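Putative cathepsin d (Ixodes ricinus, PDB 5N7Q) is a pepsin-family cathepsin D of a tick, probably an aspartic endopeptidase that cleaves proteins in a cleft between two lobes, here occupied by the inhibitor pepstatin A. Local coordinates at residues L14-Y19 against Y286-N291. Sequence-based numbering, arbitrary orientation.
Sequences LDVVYY and YVLKVN. Unlike the reference sequence in segment 14-19: V17 (reference Glu).
V16 and L288 meet where the two lobes of the pepsin fold face each other, the first in a β-hairpin turn of the N-terminal lobe and the second on strand 287-292 of the C-terminal lobe. The hairpin joins strands 6-13 and 17-24. Its corner residues L14 and D15 both adopt left-handed backbone angles, a conformation that aspartate accepts comparatively easily, and V16 and V17 then form a classic β bulge opposite L13.

The close packing is small and gathers on one leucine. L288 carries its forked end across to the hairpin because a chi1 of -177° sets CG opposite the backbone N. Its CD2 touches V16 CG1 at 3.5 Å, the two side chains crossing at about a right angle; V16 has a second conformer, so this is the packing of one of its two states. The other methyl, L288 CD1, lies 3.7 Å from D15 CB, meeting the aliphatic base of the acid rather than its carboxylate. A branched, uncharged side chain suits this place, because L288 also packs on L232 and on the bound inhibitor. Its own strand is held by backbone hydrogen bonds to V299.

Beyond this apolar patch the segments stand apart: L14 CA and K289 CA are 8.0 Å from each other, and no direct hydrogen bond links the two backbones. Water bridges them instead. Two waters each span L14 O and K289 O; the first lies 2.9 Å from L14 O, the second 2.8 Å from K289 O. K289 is exposed, and a charged chain suits that side. Further along, a third water hydrogen-bonds V287 O at 2.7 Å and makes a weak, long bond with D15 OD2 at 3.4 Å.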
ATOM      1  N   LEU A  14      11.648   5.911   5.571  1.00  9.87           N
ATOM      2  CA  LEU A  14      11.727   5.249   6.878  1.00 10.40           C
ATOM      3  C   LEU A  14      11.070   3.865   6.887  1.00  9.74           C
ATOM      4  O   LEU A  14      10.660   3.406   7.937  1.00 11.01           O
ATOM      5  CB  LEU A  14      11.119   6.145   7.970  1.00 11.05           C
ATOM      6  CG  LEU A  14      11.815   7.500   8.205  1.00 12.23           C
ATOM      7  CD1 LEU A  14      10.940   8.358   9.095  1.00 12.47           C
ATOM      8  CD2 LEU A  14      13.181   7.369   8.817  1.00 13.14           C
ATOM      9  N   ASP A  15      10.936   3.226   5.711  1.00  9.40           N
ATOM     10  CA  ASP A  15      10.218   1.933   5.597  1.00  9.25           C
ATOM     11  C   ASP A  15       8.732   2.045   5.953  1.00  9.22           C
ATOM     12  O   ASP A  15       8.054   1.019   6.061  1.00  9.33           O
ATOM     13  CB  ASP A  15      10.894   0.816   6.466  1.00  9.38           C
ATOM     14  CG  ASP A  15      11.902  -0.016   5.728  1.00 10.08           C
ATOM     15  OD1 ASP A  15      12.192   0.237   4.548  1.00 10.41           O
ATOM     16  OD2 ASP A  15      12.409  -1.005   6.351  1.00 10.41           O
ATOM     17  N   VAL A  16       8.190   3.254   6.089  1.00  9.57           N
ATOM     18  CA  VAL A  16       6.770   3.401   6.476  0.50 10.22           C
ATOM     19  C   VAL A  16       5.863   3.817   5.337  1.00 10.31           C
ATOM     20  O   VAL A  16       4.706   3.413   5.301  1.00  9.97           O
ATOM     21  CB  VAL A  16       6.534   4.309   7.695  0.50 11.05           C
ATOM     22  CG1 VAL A  16       7.235   3.735   8.891  0.50 11.33           C
ATOM     23  CG2 VAL A  16       6.965   5.737   7.477  0.50 11.32           C
ATOM     24  N   VAL A  17       6.361   4.639   4.413  1.00  9.88           N
ATOM     25  CA  VAL A  17       5.592   4.993   3.220  1.00 10.28           C
ATOM     26  C   VAL A  17       6.499   5.046   2.003  1.00 10.05           C
ATOM     27  O   VAL A  17       7.681   5.414   2.092  1.00 10.28           O
ATOM     28  CB  VAL A  17       4.840   6.338   3.380  1.00 10.96           C
ATOM     29  CG1 VAL A  17       3.753   6.280   4.452  1.00 11.78           C
ATOM     30  CG2 VAL A  17       5.785   7.458   3.721  1.00 11.09           C
ATOM     31  N   TYR A  18       5.902   4.734   0.860  1.00  9.69           N
ATOM     32  CA  TYR A  18       6.555   4.753  -0.440  1.00  9.54           C
ATOM     33  C   TYR A  18       5.726   5.639  -1.353  1.00 10.22           C
ATOM     34  O   TYR A  18       4.498   5.618  -1.298  1.00 11.26           O
ATOM     35  CB  TYR A  18       6.671   3.329  -0.993  1.00  9.17           C
ATOM     36  CG  TYR A  18       7.515   2.403  -0.151  1.00  8.77           C
ATOM     37  CD1 TYR A  18       7.005   1.825   1.012  1.00  8.79           C
ATOM     38  CD2 TYR A  18       8.810   2.081  -0.540  1.00  8.88           C
ATOM     39  CE1 TYR A  18       7.805   0.984   1.782  1.00  8.68           C
ATOM     40  CE2 TYR A  18       9.596   1.229   0.228  1.00  8.97           C
ATOM     41  CZ  TYR A  18       9.076   0.690   1.368  1.00  9.21           C
ATOM     42  OH  TYR A  18       9.845  -0.153   2.139  1.00  8.95           O
ATOM     43  N   TYR A  19       6.390   6.460  -2.147  1.00  9.38           N
ATOM     44  CA  TYR A  19       5.673   7.378  -3.031  1.00  9.60           C
ATOM     45  C   TYR A  19       6.483   7.695  -4.254  1.00  9.04           C
ATOM     46  O   TYR A  19       7.723   7.573  -4.260  1.00  9.16           O
ATOM     47  CB  TYR A  19       5.301   8.661  -2.284  1.00 10.34           C
ATOM     48  CG  TYR A  19       6.436   9.251  -1.500  1.00 11.60           C
ATOM     49  CD1 TYR A  19       6.704   8.780  -0.212  1.00 13.23           C
ATOM     50  CD2 TYR A  19       7.227  10.294  -2.005  1.00 12.15           C
ATOM     51  CE1 TYR A  19       7.732   9.285   0.540  1.00 14.39           C
ATOM     52  CE2 TYR A  19       8.266  10.821  -1.230  1.00 13.46           C
ATOM     53  CZ  TYR A  19       8.505  10.294   0.029  1.00 14.13           C
ATOM     54  OH  TYR A  19       9.492  10.747   0.878  1.00 16.14           O
ATOM     55  N   TYR A 286      10.159  -7.953  10.136  1.00  9.28           N
ATOM     56  CA  TYR A 286       8.919  -7.491  10.774  1.00  9.36           C
ATOM     57  C   TYR A 286       9.047  -6.489  11.904  1.00  9.95           C
ATOM     58  O   TYR A 286       8.056  -5.979  12.362  1.00 10.46           O
ATOM     59  CB  TYR A 286       8.032  -8.671  11.181  1.00  9.34           C
ATOM     60  CG  TYR A 286       8.519  -9.546  12.319  1.00  9.12           C
ATOM     61  CD1 TYR A 286       8.581  -9.082  13.634  1.00  9.27           C
ATOM     62  CD2 TYR A 286       8.852 -10.896  12.094  1.00  9.39           C
ATOM     63  CE1 TYR A 286       8.968  -9.917  14.670  1.00  9.23           C
ATOM     64  CE2 TYR A 286       9.233 -11.728  13.139  1.00  8.86           C
ATOM     65  CZ  TYR A 286       9.296 -11.216  14.420  1.00  9.26           C
ATOM     66  OH  TYR A 286       9.673 -12.050  15.464  1.00  9.50           O
ATOM     67  N   VAL A 287      10.260  -6.154  12.318  1.00 10.29           N
ATOM     68  CA  VAL A 287      10.468  -5.106  13.328  1.00 10.86           C
ATOM     69  C   VAL A 287      10.759  -3.798  12.626  1.00 11.21           C
ATOM     70  O   VAL A 287      11.666  -3.726  11.810  1.00 12.86           O
ATOM     71  CB  VAL A 287      11.608  -5.459  14.306  1.00 11.56           C
ATOM     72  CG1 VAL A 287      11.890  -4.305  15.277  1.00 12.52           C
ATOM     73  CG2 VAL A 287      11.283  -6.741  15.049  1.00 11.47           C
ATOM     74  N   LEU A 288       9.980  -2.778  12.953  1.00 10.94           N
ATOM     75  CA  LEU A 288      10.140  -1.445  12.372  1.00 11.62           C
ATOM     76  C   LEU A 288      10.770  -0.509  13.387  1.00 12.54           C
ATOM     77  O   LEU A 288      10.252  -0.365  14.484  1.00 12.21           O
ATOM     78  CB  LEU A 288       8.782  -0.894  11.931  1.00 11.84           C
ATOM     79  CG  LEU A 288       8.808   0.482  11.228  1.00 12.78           C
ATOM     80  CD1 LEU A 288       9.397   0.394   9.844  1.00 13.53           C
ATOM     81  CD2 LEU A 288       7.400   1.050  11.185  1.00 13.03           C
ATOM     82  N   LYS A 289      11.859   0.155  13.007  1.00 13.67           N
ATOM     83  CA  LYS A 289      12.439   1.250  13.808  0.50 14.45           C
ATOM     84  C   LYS A 289      11.605   2.496  13.630  1.00 15.26           C
ATOM     85  O   LYS A 289      11.370   2.929  12.493  1.00 16.14           O
ATOM     86  CB  LYS A 289      13.863   1.598  13.374  0.50 14.40           C
ATOM     87  CG  LYS A 289      14.459   2.770  14.168  0.50 13.86           C
ATOM     88  CD  LYS A 289      15.819   3.191  13.628  0.50 13.48           C
ATOM     89  CE  LYS A 289      16.269   4.510  14.224  0.50 13.40           C
ATOM     90  NZ  LYS A 289      17.569   4.921  13.628  0.50 13.27           N
ATOM     91  N   VAL A 290      11.159   3.069  14.743  1.00 15.65           N
ATOM     92  CA  VAL A 290      10.342   4.286  14.766  1.00 17.17           C
ATOM     93  C   VAL A 290      10.949   5.195  15.831  1.00 18.31           C
ATOM     94  O   VAL A 290      11.371   4.729  16.875  1.00 20.18           O
ATOM     95  CB  VAL A 290       8.873   3.972  15.110  1.00 17.78           C
ATOM     96  CG1 VAL A 290       8.039   5.240  15.305  1.00 19.22           C
ATOM     97  CG2 VAL A 290       8.247   3.154  13.993  1.00 17.51           C
ATOM     98  N   ASN A 291      10.996   6.494  15.537  1.00 18.07           N
ATOM     99  CA  ASN A 291      11.358   7.503  16.516  1.00 17.87           C
ATOM    100  C   ASN A 291      10.168   8.348  16.839  1.00 18.13           C
ATOM    101  O   ASN A 291       9.544   8.910  15.942  1.00 18.77           O
ATOM    102  CB  ASN A 291      12.519   8.350  16.008  1.00 17.29           C
ATOM    103  CG  ASN A 291      13.792   7.555  15.971  1.00 17.41           C
ATOM    104  OD1 ASN A 291      13.989   6.720  15.077  1.00 18.14           O
ATOM    105  ND2 ASN A 291      14.634   7.732  16.975  1.00 16.89           N
TER
HETATM  106  O   HOH W   1       9.743   4.089  10.602  1.00 18.66           O
HETATM  107  O   HOH W   2      12.524   2.661   9.943  1.00 25.03           O
HETATM  108  O   HOH W   3      12.242  -2.469   9.433  1.00 21.98           O